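Local coordinates for protein tannase (Fusobacterium nucleatum subsp. nucleatum ATCC 25586, PDB 6YQ4) that is a tannase that acts against gallotannins, probably as a hydrolase of the alpha/beta-hydrolase superfamily, and binds magnesium, at residues Y219-S230 with T344-A355; T270-S278 with L289-F299. All blocks are in the same frame, centred on the assembly; numbering follows the deposited sequence.

Contact 1. Residues Y219-S230 with T344-A355; sequences YEWMYNGVNSYS and THIGDRMKSPPA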
loop_
_atom_site.group_PDB
_atom_site.type_symbol
_atom_site.label_atom_id
_atom_site.label_comp_id
_atom_site.label_asym_id
_atom_site.label_seq_id
_atom_site.Cartn_x
_atom_site.Cartn_y
_atom_site.Cartn_z
ATOM N N TYR A 219 2.206 -15.098 6.794
ATOM C CA TYR A 219 3.176 -14.614 7.777
ATOM C C TYR A 219 3.722 -15.754 8.630
ATOM O O TYR A 219 4.900 -15.748 8.999
ATOM C CB TYR A 219 2.524 -13.552 8.653
ATOM C CG TYR A 219 3.498 -12.667 9.411
ATOM C CD1 TYR A 219 3.901 -13.002 10.697
ATOM C CD2 TYR A 219 4.037 -11.529 8.830
ATOM C CE1 TYR A 219 4.793 -12.191 11.407
ATOM C CE2 TYR A 219 4.926 -10.709 9.525
ATOM C CZ TYR A 219 5.296 -11.051 10.826
ATOM O OH TYR A 219 6.175 -10.266 11.543
ATOM N N GLU A 220 2.897 -16.751 8.920
ATOM C CA GLU A 220 3.338 -17.904 9.682
ATOM C C GLU A 220 4.061 -18.929 8.819
ATOM O O GLU A 220 4.970 -19.604 9.299
ATOM C CB GLU A 220 2.125 -18.524 10.379
ATOM C CG GLU A 220 1.529 -17.579 11.428
ATOM C CD GLU A 220 2.609 -16.952 12.303
ATOM O OE1 GLU A 220 2.526 -15.741 12.577
ATOM O OE2 GLU A 220 3.548 -17.675 12.725
ATOM N N TRP A 221 3.664 -19.076 7.556
ATOM C CA TRP A 221 4.480 -19.833 6.619
ATOM C C TRP A 221 5.920 -19.318 6.608
ATOM O O TRP A 221 6.868 -20.084 6.807
ATOM C CB TRP A 221 3.857 -19.770 5.226
ATOM C CG TRP A 221 4.714 -20.424 4.218
ATOM C CD1 TRP A 221 4.921 -21.757 4.060
ATOM C CD2 TRP A 221 5.516 -19.769 3.241
ATOM N NE1 TRP A 221 5.809 -21.982 3.033
ATOM C CE2 TRP A 221 6.194 -20.773 2.518
ATOM C CE3 TRP A 221 5.755 -18.429 2.927
ATOM C CZ2 TRP A 221 7.067 -20.479 1.479
ATOM C CZ3 TRP A 221 6.624 -18.145 1.890
ATOM C CH2 TRP A 221 7.267 -19.163 1.178
ATOM N N MET A 222 6.096 -18.011 6.429
ATOM C CA MET A 222 7.434 -17.429 6.502
ATOM C C MET A 222 8.076 -17.585 7.889
ATOM O O MET A 222 9.222 -18.033 8.002
ATOM C CB MET A 222 7.370 -15.962 6.106
ATOM C CG MET A 222 8.692 -15.434 5.598
ATOM S SD MET A 222 8.538 -14.240 4.269
ATOM C CE MET A 222 7.618 -15.231 3.139
ATOM N N TYR A 223 7.372 -17.222 8.963
ATOM C CA TYR A 223 8.046 -16.973 10.233
ATOM C C TYR A 223 7.749 -18.005 11.326
ATOM O O TYR A 223 8.068 -17.767 12.497
ATOM C CB TYR A 223 7.714 -15.557 10.711
ATOM C CG TYR A 223 8.343 -14.519 9.837
ATOM C CD1 TYR A 223 7.567 -13.731 8.999
ATOM C CD2 TYR A 223 9.727 -14.355 9.802
ATOM C CE1 TYR A 223 8.144 -12.797 8.156
ATOM C CE2 TYR A 223 10.318 -13.418 8.931
ATOM C CZ TYR A 223 9.513 -12.649 8.123
ATOM O OH TYR A 223 10.062 -11.715 7.283
ATOM N N ASN A 224 7.155 -19.142 10.981
ATOM C CA ASN A 224 7.004 -20.219 11.949
ATOM C C ASN A 224 8.366 -20.643 12.488
ATOM O O ASN A 224 9.335 -20.797 11.736
ATOM C CB ASN A 224 6.308 -21.411 11.295
ATOM C CG ASN A 224 5.989 -22.505 12.272
ATOM O OD1 ASN A 224 6.544 -23.597 12.195
ATOM N ND2 ASN A 224 5.079 -22.226 13.193
ATOM N N GLY A 225 8.439 -20.827 13.800
ATOM C CA GLY A 225 9.662 -21.218 14.461
ATOM C C GLY A 225 10.466 -20.070 15.030
ATOM O O GLY A 225 11.335 -20.304 15.872
ATOM N N VAL A 226 10.207 -18.842 14.588
ATOM C CA VAL A 226 10.827 -17.654 15.163
ATOM C C VAL A 226 9.948 -17.247 16.343
ATOM O O VAL A 226 8.917 -16.600 16.171
ATOM C CB VAL A 226 10.971 -16.535 14.129
ATOM C CG1 VAL A 226 11.832 -15.381 14.684
ATOM C CG2 VAL A 226 11.557 -17.089 12.820
ATOM N N ASN A 227 10.342 -17.652 17.543
ATOM C CA ASN A 227 9.466 -17.599 18.708
ATOM C C ASN A 227 9.790 -16.458 19.668
ATOM O O ASN A 227 9.168 -16.362 20.730
ATOM C CB ASN A 227 9.507 -18.934 19.450
ATOM C CG ASN A 227 8.894 -20.057 18.636
ATOM O OD1 ASN A 227 7.999 -19.825 17.814
ATOM N ND2 ASN A 227 9.371 -21.271 18.850
ATOM N N SER A 228 10.727 -15.590 19.322
ATOM C CA SER A 228 10.988 -14.377 20.085
ATOM C C SER A 228 10.786 -13.185 19.159
ATOM O O SER A 228 11.300 -13.185 18.036
ATOM C CB SER A 228 12.404 -14.389 20.653
ATOM O OG SER A 228 13.327 -14.040 19.641
ATOM N N TYR A 229 10.019 -12.194 19.608
ATOM C CA TYR A 229 9.642 -11.060 18.774
ATOM C C TYR A 229 10.233 -9.761 19.315
ATOM O O TYR A 229 10.734 -9.694 20.444
ATOM C CB TYR A 229 8.112 -10.930 18.669
ATOM C CG TYR A 229 7.413 -10.788 20.025
ATOM C CD1 TYR A 229 7.041 -11.904 20.758
ATOM C CD2 TYR A 229 7.140 -9.533 20.566
ATOM C CE1 TYR A 229 6.421 -11.780 21.991
ATOM C CE2 TYR A 229 6.518 -9.399 21.787
ATOM C CZ TYR A 229 6.161 -10.524 22.497
ATOM O OH TYR A 229 5.549 -10.389 23.718
ATOM N N SER A 230 10.174 -8.723 18.474
ATOM C CA SER A 230 10.381 -7.339 18.889
ATOM C C SER A 230 9.820 -6.420 17.817
ATOM O O SER A 230 10.028 -6.644 16.626
ATOM C CB SER A 230 11.849 -7.000 19.157
ATOM O OG SER A 230 12.669 -7.375 18.079
ATOM N N THR A 344 14.886 -16.314 7.027
ATOM C CA THR A 344 13.768 -15.714 7.743
ATOM C C THR A 344 13.872 -15.866 9.256
ATOM O O THR A 344 13.112 -15.206 9.976
ATOM C CB THR A 344 12.452 -16.318 7.247
ATOM O OG1 THR A 344 12.580 -17.743 7.194
ATOM C CG2 THR A 344 12.148 -15.811 5.858
ATOM N N HIS A 345 14.787 -16.708 9.750
ATOM C CA HIS A 345 14.973 -16.928 11.174
ATOM C C HIS A 345 16.094 -16.079 11.756
ATOM O O HIS A 345 16.561 -16.357 12.865
ATOM C CB HIS A 345 15.247 -18.409 11.433
ATOM C CG HIS A 345 14.013 -19.248 11.428
ATOM N ND1 HIS A 345 13.078 -19.183 10.413
ATOM C CD2 HIS A 345 13.544 -20.148 12.321
ATOM C CE1 HIS A 345 12.090 -20.016 10.680
ATOM N NE2 HIS A 345 12.350 -20.617 11.829
ATOM N N ILE A 346 16.550 -15.067 11.026
ATOM C CA ILE A 346 17.787 -14.401 11.397
ATOM C C ILE A 346 17.460 -13.273 12.369
ATOM O O ILE A 346 17.945 -13.269 13.509
ATOM C CB ILE A 346 18.559 -13.944 10.140
ATOM C CG1 ILE A 346 19.361 -15.144 9.597
ATOM C CG2 ILE A 346 19.484 -12.764 10.442
ATOM C CD1 ILE A 346 20.338 -14.817 8.483
ATOM N N GLY A 347 16.606 -12.338 11.979
ATOM C CA GLY A 347 16.169 -11.360 12.951
ATOM C C GLY A 347 15.180 -11.964 13.938
ATOM O O GLY A 347 14.822 -13.141 13.882
ATOM N N ASP A 348 14.728 -11.126 14.869
ATOM C CA ASP A 348 13.537 -11.448 15.646
ATOM C C ASP A 348 12.307 -11.207 14.792
ATOM O O ASP A 348 12.285 -10.309 13.959
ATOM C CB ASP A 348 13.427 -10.571 16.890
ATOM C CG ASP A 348 14.211 -11.096 18.057
ATOM O OD1 ASP A 348 14.667 -12.261 18.061
ATOM O OD2 ASP A 348 14.372 -10.308 18.990
ATOM N N ARG A 349 11.269 -11.996 15.010
ATOM C CA ARG A 349 10.001 -11.749 14.341
ATOM C C ARG A 349 9.413 -10.437 14.848
ATOM O O ARG A 349 9.748 -9.972 15.931
ATOM C CB ARG A 349 9.034 -12.924 14.576
ATOM C CG ARG A 349 7.707 -12.577 15.260
ATOM C CD ARG A 349 7.088 -13.745 16.056
ATOM N NE ARG A 349 7.144 -15.046 15.385
ATOM C CZ ARG A 349 6.114 -15.639 14.778
ATOM N NH1 ARG A 349 6.277 -16.821 14.204
ATOM N NH2 ARG A 349 4.923 -15.052 14.729
ATOM N N MET A 350 8.534 -9.836 14.050
ATOM C CA MET A 350 7.883 -8.594 14.452
ATOM C C MET A 350 6.493 -8.825 15.046
ATOM O O MET A 350 6.290 -8.688 16.251
ATOM C CB MET A 350 7.774 -7.657 13.266
ATOM C CG MET A 350 7.567 -6.234 13.678
ATOM S SD MET A 350 7.020 -5.204 12.332
ATOM C CE MET A 350 5.692 -4.272 13.111
ATOM N N LYS A 351 5.519 -9.146 14.211
ATOM C CA LYS A 351 4.167 -9.318 14.704
ATOM C C LYS A 351 3.990 -10.719 15.280
ATOM O O LYS A 351 4.697 -11.661 14.919
ATOM C CB LYS A 351 3.161 -9.059 13.580
ATOM C CG LYS A 351 3.341 -7.704 12.916
ATOM C CD LYS A 351 2.111 -7.263 12.154
ATOM C CE LYS A 351 2.302 -5.847 11.647
ATOM N NZ LYS A 351 1.327 -5.488 10.554
ATOM N N SER A 352 3.034 -10.845 16.206
ATOM C CA SER A 352 2.678 -12.102 16.840
ATOM C C SER A 352 1.429 -12.700 16.197
ATOM O O SER A 352 0.536 -11.966 15.770
ATOM C CB SER A 352 2.437 -11.901 18.338
ATOM O OG SER A 352 3.511 -11.177 18.901
ATOM N N PRO A 353 1.325 -14.027 16.161
ATOM C CA PRO A 353 0.249 -14.676 15.403
ATOM C C PRO A 353 -1.057 -14.687 16.176
ATOM O O PRO A 353 -1.073 -15.003 17.373
ATOM C CB PRO A 353 0.783 -16.105 15.206
ATOM C CG PRO A 353 1.600 -16.351 16.443
ATOM C CD PRO A 353 2.145 -15.008 16.901
ATOM N N PRO A 354 -2.197 -14.431 15.510
ATOM C CA PRO A 354 -2.309 -14.074 14.086
ATOM C C PRO A 354 -2.017 -12.591 13.835
ATOM O O PRO A 354 -2.645 -11.727 14.423
ATOM C CB PRO A 354 -3.776 -14.414 13.738
ATOM C CG PRO A 354 -4.271 -15.258 14.888
ATOM C CD PRO A 354 -3.502 -14.805 16.087
ATOM N N ALA A 355 -1.086 -12.323 12.925
ATOM C CA ALA A 355 -0.503 -10.992 12.783
ATOM C C ALA A 355 -1.512 -9.921 12.348
ATOM O O ALA A 355 -1.327 -8.743 12.672
ATOM C CB ALA A 355 0.658 -11.061 11.782
HETATM O O HOH W 1 0.072 -14.694 11.445
HETATM O O HOH W 2 12.991 -10.753 21.903
HETATM O O HOH W 3 11.444 -7.379 14.256
#
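Arg-349 extends along segment 219-230 to Glu-220 and shows how one long side chain can knit a loop to the end of a helix. It was modelled in two conformers, and what follows describes one of them. Arg-349 CB lies against Val-226 CG1 at 3.7 Å, CG faces Tyr-229 CB, and CD passes beside Val-226 O. A bend at chi3 (-43°) then turns the guanidinium toward helix 212-223. NE approaches Val-226 O so closely that the distance is doubtful, and NH1 makes a weak bond to Tyr-223 O. The tip meets the carboxylate of Glu-220 end-on, with planes 21° apart: Arg-349 NH1 donates to Glu-220 OE2 at 3.2 Å, and NH2 to OE1 at 3.3 Å, both on syn lone pairs. Ser-265 holds OE2 as well. Both segments fall in the long excursion between sheet strands 202-206 and 435-439 of this alpha/beta-hydrolase fold, probably its lid. There the backbones of Tyr-229 and Arg-349 form a single bridge, Ser-230 N donating to Arg-349 O at 2.9 Å. Alongside, the ring of Tyr-219 carries Ala-355 CB over one face, offset toward the rim, while its OH accepts Lys-351 N at 3.0 Å and also bonds Lys-445 O. Farther along, Val-226 CG2 sits over the centre of the His-345 ring, 3.5 Å from the centroid, in a CH-pi contact.

Contact 2. Residues T270-S278 with L289-F299; sequences TLFPIYLNS and LTLDKSGNGSF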
loop_
_atom_site.group_PDB
_atom_site.type_symbol
_atom_site.label_atom_id
_atom_site.label_comp_id
_atom_site.label_asym_id
_atom_site.label_seq_id
_atom_site.Cartn_x
_atom_site.Cartn_y
_atom_site.Cartn_z
ATOM N N THR A 270 0.256 -24.319 8.189
ATOM C CA THR A 270 -0.464 -25.422 7.571
ATOM C C THR A 270 -1.460 -24.983 6.499
ATOM O O THR A 270 -1.669 -25.711 5.526
ATOM C CB THR A 270 -1.156 -26.207 8.688
ATOM O OG1 THR A 270 -0.207 -27.084 9.298
ATOM C CG2 THR A 270 -2.323 -27.007 8.198
ATOM N N LEU A 271 -2.044 -23.782 6.652
ATOM C CA LEU A 271 -3.125 -23.289 5.798
ATOM C C LEU A 271 -2.656 -22.524 4.556
ATOM O O LEU A 271 -3.451 -22.339 3.627
ATOM C CB LEU A 271 -4.047 -22.378 6.609
ATOM C CG LEU A 271 -5.234 -23.039 7.326
ATOM C CD1 LEU A 271 -4.805 -24.201 8.199
ATOM C CD2 LEU A 271 -5.961 -22.014 8.145
ATOM N N PHE A 272 -1.414 -22.061 4.512
ATOM C CA PHE A 272 -0.971 -21.261 3.373
ATOM C C PHE A 272 -0.845 -22.053 2.058
ATOM O O PHE A 272 -1.254 -21.541 1.007
ATOM C CB PHE A 272 0.356 -20.584 3.708
ATOM C CG PHE A 272 0.825 -19.603 2.662
ATOM C CD1 PHE A 272 0.065 -18.473 2.349
ATOM C CD2 PHE A 272 2.033 -19.815 1.984
ATOM C CE1 PHE A 272 0.510 -17.561 1.381
ATOM C CE2 PHE A 272 2.482 -18.906 1.026
ATOM C CZ PHE A 272 1.718 -17.780 0.725
ATOM N N PRO A 273 -0.302 -23.284 2.056
ATOM C CA PRO A 273 -0.216 -24.029 0.785
ATOM C C PRO A 273 -1.554 -24.261 0.106
ATOM O O PRO A 273 -1.621 -24.236 -1.130
ATOM C CB PRO A 273 0.447 -25.352 1.202
ATOM C CG PRO A 273 1.262 -24.993 2.403
ATOM C CD PRO A 273 0.378 -24.019 3.145
ATOM N N ILE A 274 -2.622 -24.508 0.870
ATOM C CA ILE A 274 -3.931 -24.667 0.249
ATOM C C ILE A 274 -4.316 -23.385 -0.472
ATOM O O ILE A 274 -4.910 -23.416 -1.558
ATOM C CB ILE A 274 -4.997 -25.063 1.291
ATOM C CG1 ILE A 274 -4.397 -25.931 2.419
ATOM C CG2 ILE A 274 -6.152 -25.763 0.592
ATOM C CD1 ILE A 274 -5.356 -26.252 3.602
ATOM N N TYR A 275 -3.959 -22.235 0.100
ATOM C CA TYR A 275 -4.363 -20.983 -0.523
ATOM C C TYR A 275 -3.472 -20.654 -1.712
ATOM O O TYR A 275 -3.966 -20.370 -2.806
ATOM C CB TYR A 275 -4.354 -19.835 0.477
ATOM C CG TYR A 275 -4.403 -18.478 -0.220
ATOM C CD1 TYR A 275 -5.541 -18.072 -0.939
ATOM C CD2 TYR A 275 -3.300 -17.615 -0.192
ATOM C CE1 TYR A 275 -5.586 -16.835 -1.578
ATOM C CE2 TYR A 275 -3.327 -16.389 -0.835
ATOM C CZ TYR A 275 -4.464 -15.998 -1.520
ATOM O OH TYR A 275 -4.451 -14.783 -2.167
ATOM N N LEU A 276 -2.157 -20.699 -1.513
ATOM C CA LEU A 276 -1.244 -20.365 -2.593
ATOM C C LEU A 276 -1.476 -21.237 -3.824
ATOM O O LEU A 276 -1.502 -20.725 -4.948
ATOM C CB LEU A 276 0.198 -20.482 -2.120
ATOM C CG LEU A 276 1.117 -20.066 -3.269
ATOM C CD1 LEU A 276 1.932 -18.849 -2.850
ATOM C CD2 LEU A 276 2.009 -21.228 -3.750
ATOM N N ASN A 277 -1.692 -22.548 -3.640
ATOM C CA ASN A 277 -1.915 -23.402 -4.807
ATOM C C ASN A 277 -3.210 -23.068 -5.521
ATOM O O ASN A 277 -3.355 -23.390 -6.704
ATOM C CB ASN A 277 -1.925 -24.870 -4.417
ATOM C CG ASN A 277 -0.631 -25.300 -3.835
ATOM O OD1 ASN A 277 0.385 -24.659 -4.063
ATOM N ND2 ASN A 277 -0.648 -26.374 -3.049
ATOM N N SER A 278 -4.173 -22.470 -4.817
ATOM C CA SER A 278 -5.461 -22.165 -5.434
ATOM C C SER A 278 -5.350 -21.047 -6.456
ATOM O O SER A 278 -6.209 -20.941 -7.330
ATOM C CB SER A 278 -6.491 -21.768 -4.371
ATOM O OG SER A 278 -6.187 -20.467 -3.842
ATOM N N LEU A 289 3.951 -22.119 -9.508
ATOM C CA LEU A 289 4.527 -21.903 -8.198
ATOM C C LEU A 289 3.579 -22.554 -7.196
ATOM O O LEU A 289 2.420 -22.154 -7.079
ATOM C CB LEU A 289 4.720 -20.404 -7.965
ATOM C CG LEU A 289 5.699 -19.779 -8.983
ATOM C CD1 LEU A 289 5.731 -18.292 -8.896
ATOM C CD2 LEU A 289 7.117 -20.310 -8.811
ATOM N N THR A 290 4.049 -23.596 -6.517
ATOM C CA THR A 290 3.227 -24.355 -5.591
ATOM C C THR A 290 3.987 -24.619 -4.290
ATOM O O THR A 290 5.183 -24.319 -4.155
ATOM C CB THR A 290 2.784 -25.680 -6.213
ATOM O OG1 THR A 290 3.938 -26.504 -6.432
ATOM C CG2 THR A 290 2.051 -25.428 -7.527
ATOM N N LEU A 291 3.270 -25.209 -3.335
ATOM C CA LEU A 291 3.830 -25.648 -2.070
ATOM C C LEU A 291 3.249 -27.010 -1.726
ATOM O O LEU A 291 2.046 -27.234 -1.911
ATOM C CB LEU A 291 3.531 -24.641 -0.943
ATOM C CG LEU A 291 4.237 -23.287 -1.055
ATOM C CD1 LEU A 291 3.596 -22.207 -0.157
ATOM C CD2 LEU A 291 5.732 -23.441 -0.772
ATOM N N ASP A 292 4.129 -27.915 -1.268
ATOM C CA ASP A 292 3.776 -29.170 -0.606
ATOM C C ASP A 292 3.080 -28.914 0.734
ATOM O O ASP A 292 3.029 -27.790 1.245
ATOM C CB ASP A 292 5.018 -30.018 -0.289
ATOM C CG ASP A 292 5.876 -30.329 -1.506
ATOM O OD1 ASP A 292 5.353 -30.364 -2.645
ATOM O OD2 ASP A 292 7.090 -30.575 -1.306
ATOM N N LYS A 293 2.600 -30.008 1.339
ATOM C CA LYS A 293 1.953 -29.918 2.646
ATOM C C LYS A 293 2.951 -29.574 3.746
ATOM O O LYS A 293 2.574 -28.957 4.747
ATOM C CB LYS A 293 1.227 -31.228 2.972
ATOM C CG LYS A 293 -0.029 -31.446 2.143
ATOM C CD LYS A 293 -1.236 -31.811 3.007
ATOM C CE LYS A 293 -2.454 -32.150 2.141
ATOM N NZ LYS A 293 -3.085 -33.447 2.532
ATOM N N SER A 294 4.220 -29.963 3.571
ATOM C CA SER A 294 5.318 -29.559 4.440
ATOM C C SER A 294 5.710 -28.093 4.276
ATOM O O SER A 294 6.555 -27.612 5.039
ATOM C CB SER A 294 6.539 -30.440 4.167
ATOM O OG SER A 294 7.171 -30.069 2.947
ATOM N N GLY A 295 5.142 -27.386 3.294
ATOM C CA GLY A 295 5.433 -25.992 3.044
ATOM C C GLY A 295 6.613 -25.684 2.136
ATOM O O GLY A 295 7.009 -24.512 2.057
ATOM N N ASN A 296 7.184 -26.676 1.449
ATOM C CA ASN A 296 8.233 -26.449 0.456
ATOM C C ASN A 296 7.698 -26.628 -0.951
ATOM O O ASN A 296 6.622 -27.186 -1.163
ATOM C CB ASN A 296 9.406 -27.399 0.651
ATOM C CG ASN A 296 10.022 -27.260 2.010
ATOM O OD1 ASN A 296 10.768 -26.311 2.271
ATOM N ND2 ASN A 296 9.708 -28.194 2.892
ATOM N N GLY A 297 8.493 -26.184 -1.917
ATOM C CA GLY A 297 8.182 -26.344 -3.322
ATOM C C GLY A 297 8.610 -25.107 -4.077
ATOM O O GLY A 297 9.300 -24.242 -3.535
ATOM N N SER A 298 8.167 -24.995 -5.330
ATOM C CA SER A 298 8.744 -23.982 -6.210
ATOM C C SER A 298 8.460 -22.568 -5.735
ATOM O O SER A 298 9.252 -21.658 -6.025
ATOM C CB SER A 298 8.231 -24.167 -7.631
ATOM O OG SER A 298 6.819 -24.268 -7.625
ATOM N N PHE A 299 7.342 -22.343 -5.024
ATOM C CA PHE A 299 7.036 -20.973 -4.626
ATOM C C PHE A 299 8.078 -20.446 -3.661
ATOM O O PHE A 299 8.511 -19.294 -3.785
ATOM C CB PHE A 299 5.648 -20.845 -3.997
ATOM C CG PHE A 299 5.346 -19.442 -3.514
ATOM C CD1 PHE A 299 5.113 -18.413 -4.420
ATOM C CD2 PHE A 299 5.340 -19.137 -2.151
ATOM C CE1 PHE A 299 4.852 -17.085 -3.970
ATOM C CE2 PHE A 299 5.074 -17.831 -1.697
ATOM C CZ PHE A 299 4.831 -16.804 -2.603
HETATM O O HOH W 4 -0.198 -28.200 5.022
HETATM O O HOH W 5 -0.092 -20.866 -7.203
#
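Leu-276 and Phe-299 meet methyl to ring: CD1 of the leucine stands over the centre of the phenylalanine face, 3.2 Å from the ring centroid and almost on its normal, a CH-pi contact. So short a distance, together with an off-rotamer chi2 of 118° in Leu-276, suggests local strain or imprecise placement; the other methyl, CD2, rests against Leu-289 O and Phe-299 CB. Phe-272, one turn earlier on helix 259-279, runs at about a right angle to Phe-299; Phe-299 CE2 comes up to the edge of the Phe-272 ring, close to that ring's plane, 3.9 Å from Phe-272 CE2. Leu-291 crosses the flank of Phe-272 obliquely, its CD1 lying 3.6 Å from Phe-272 CD2, and Leu-291 CB packs crosswise on the ring of Pro-273 at the kink of the helix. Ile-454 and Leu-457 of helix 450-461 join this apolar cluster, which fastens the loop leading into helix 298-316 onto helix 259-279. A polar fringe borders it. The amide of Asn-277 lies alongside the backbone of Leu-291 and uses both its ends: OD1 accepts Leu-291 N at 3.0 Å on a lone pair in the carbonyl plane, and ND2 donates to Leu-291 O at 3.0 Å in an almost straight bond (173°). A water bridges Leu-276 O and Leu-289 O. The two bonds of opposite direction favour this orientation of the Asn-277 amide, which serves the loop much as a neighbouring strand would, so that the backbone polar groups of Leu-291 are satisfied beside the buried hydrocarbon.

How the contacts relate
Contact 2 is nested in sequence inside the loop that contact 1 closes: 219-230 comes first, then 270-278 and 289-299, and lastly 344-355. Their centres are 18 Å apart, on the same side of the chain's centre, and all four segments lie between sheet strands 202-206 and 435-439, in the same insertion. Trp-221 on helix 212-223 joins the two. Its NE1 lies 3.0 Å from Gly-295 O, a probable hydrogen bond, and its rings pack against Phe-272, Leu-291 and Phe-299. Through Trp-221 the two contacts pack into each other within this excursion, well away from the magnesium site.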